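Local coordinates for T cell receptor gamma chain (Monodelphis domestica, PDB 7L15), which probably pairs with a mu chain to form the marsupial gamma mu T cell receptor, which is thought to recognise antigen at the T cell surface, at residues B[11-16]-B[111-116]. Numbering follows the deposited sequence.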
# COMPACT_ATOMS: atom_id res chain seq x y z
N ILE B 11 -5.92 10.13 5.10
CA ILE B 11 -5.02 9.42 4.20
C ILE B 11 -4.70 10.24 2.96
O ILE B 11 -3.71 9.97 2.28
CB ILE B 11 -5.62 8.06 3.82
CG1 ILE B 11 -6.90 8.25 3.03
CG2 ILE B 11 -5.95 7.28 5.06
CD1 ILE B 11 -7.48 6.95 2.51
N SER B 12 -5.49 11.26 2.65
CA SER B 12 -5.19 12.12 1.52
C SER B 12 -5.71 13.52 1.80
O SER B 12 -6.58 13.73 2.65
CB SER B 12 -5.79 11.57 0.22
OG SER B 12 -7.21 11.56 0.29
N ILE B 13 -5.14 14.48 1.07
CA ILE B 13 -5.57 15.87 1.08
C ILE B 13 -5.60 16.34 -0.37
O ILE B 13 -4.58 16.27 -1.06
CB ILE B 13 -4.63 16.76 1.92
CG1 ILE B 13 -4.49 16.22 3.34
CG2 ILE B 13 -5.11 18.21 1.96
CD1 ILE B 13 -3.58 17.04 4.24
N THR B 14 -6.76 16.79 -0.84
CA THR B 14 -6.92 17.27 -2.20
C THR B 14 -7.08 18.78 -2.19
O THR B 14 -7.82 19.33 -1.37
CB THR B 14 -8.14 16.62 -2.89
OG1 THR B 14 -8.02 15.20 -2.84
CG2 THR B 14 -8.19 17.03 -4.36
N ARG B 15 -6.38 19.44 -3.10
CA ARG B 15 -6.39 20.90 -3.12
C ARG B 15 -6.31 21.38 -4.56
O ARG B 15 -5.88 20.64 -5.45
CB ARG B 15 -5.21 21.47 -2.32
CG ARG B 15 -5.25 21.19 -0.83
CD ARG B 15 -6.29 22.08 -0.13
NE ARG B 15 -6.31 21.84 1.31
CZ ARG B 15 -7.19 21.05 1.92
NH1 ARG B 15 -8.14 20.45 1.21
NH2 ARG B 15 -7.13 20.89 3.23
N ASN B 16 -6.70 22.63 -4.76
CA ASN B 16 -6.39 23.36 -5.97
C ASN B 16 -5.13 24.19 -5.75
O ASN B 16 -4.65 24.32 -4.62
CB ASN B 16 -7.57 24.25 -6.40
CG ASN B 16 -8.77 23.44 -6.86
OD1 ASN B 16 -9.85 23.49 -6.25
ND2 ASN B 16 -8.59 22.68 -7.94
N THR B 111 0.59 10.46 4.04
CA THR B 111 -0.62 11.07 3.53
C THR B 111 -0.37 11.53 2.10
O THR B 111 0.68 12.11 1.81
CB THR B 111 -1.07 12.24 4.40
OG1 THR B 111 -1.43 11.76 5.70
CG2 THR B 111 -2.29 12.90 3.81
N ARG B 112 -1.31 11.28 1.20
CA ARG B 112 -1.13 11.67 -0.19
C ARG B 112 -1.69 13.07 -0.41
O ARG B 112 -2.90 13.31 -0.23
CB ARG B 112 -1.75 10.68 -1.16
CG ARG B 112 -1.57 11.11 -2.63
CD ARG B 112 -2.10 10.09 -3.64
NE ARG B 112 -1.19 8.97 -3.82
CZ ARG B 112 -0.10 9.00 -4.59
NH1 ARG B 112 0.21 10.12 -5.25
NH2 ARG B 112 0.68 7.93 -4.70
N LEU B 113 -0.82 13.99 -0.80
CA LEU B 113 -1.22 15.33 -1.19
C LEU B 113 -1.52 15.33 -2.68
O LEU B 113 -0.68 14.93 -3.49
CB LEU B 113 -0.11 16.32 -0.84
CG LEU B 113 -0.36 17.77 -1.18
CD1 LEU B 113 -1.58 18.25 -0.40
CD2 LEU B 113 0.88 18.61 -0.85
N ILE B 114 -2.72 15.75 -3.05
CA ILE B 114 -3.12 15.81 -4.44
C ILE B 114 -3.44 17.26 -4.76
O ILE B 114 -4.38 17.83 -4.19
CB ILE B 114 -4.32 14.91 -4.74
CG1 ILE B 114 -4.02 13.47 -4.33
CG2 ILE B 114 -4.73 15.04 -6.22
CD1 ILE B 114 -5.24 12.58 -4.32
N VAL B 115 -2.66 17.86 -5.65
CA VAL B 115 -2.91 19.22 -6.10
C VAL B 115 -3.32 19.14 -7.56
O VAL B 115 -2.61 18.56 -8.38
CB VAL B 115 -1.68 20.12 -5.91
CG1 VAL B 115 -2.06 21.60 -6.10
CG2 VAL B 115 -1.10 19.88 -4.53
N THR B 116 -4.48 19.70 -7.87
CA THR B 116 -4.98 19.67 -9.23
C THR B 116 -5.46 21.05 -9.64
O THR B 116 -5.88 21.87 -8.80
CB THR B 116 -6.11 18.64 -9.40
OG1 THR B 116 -6.62 18.71 -10.74
CG2 THR B 116 -7.23 18.93 -8.44
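Strands 12-16 and 111-116, distant in sequence, run side by side in the same direction, 10° from parallel. Backbone hydrogen bonds follow the parallel pattern, in which one residue bonds the two neighbours of its partner: R112 binds I11 O and I13 N, I114 binds I13 O and R15 N. The bond from I114 N to I13 O (2.8 Å) is nearly straight at 171°, and T116 N continues the series to R15 O.

In V-set immunoglobulin domains this is the A'-G pairing, in which the A' strand leaves the sheet of A and joins the edge of the GFCC' sheet; here 12-16 is an outermost strand.

On the face covered by strand 21-28, I13 CG1 crosses T111 CG2 obliquely at 4.0 Å, while L113, its CG anti to the backbone N, brings CD1 to 4.1 Å from I13 CB. On the other face T14 and I114 lie side by side in van der Waals contact.

Of the polar side chains, N16 alone bonds across: ND2 donates to T116 O (3.0 Å) from above the carbonyl plane, and also to S118 O. R15, bent at chi2 (-75°), stays within its own strand, NH1 reaching T14 O and the guanidinium covering I13 CG2. S12 OG bonds E208, linking the strand to the C1-set domain.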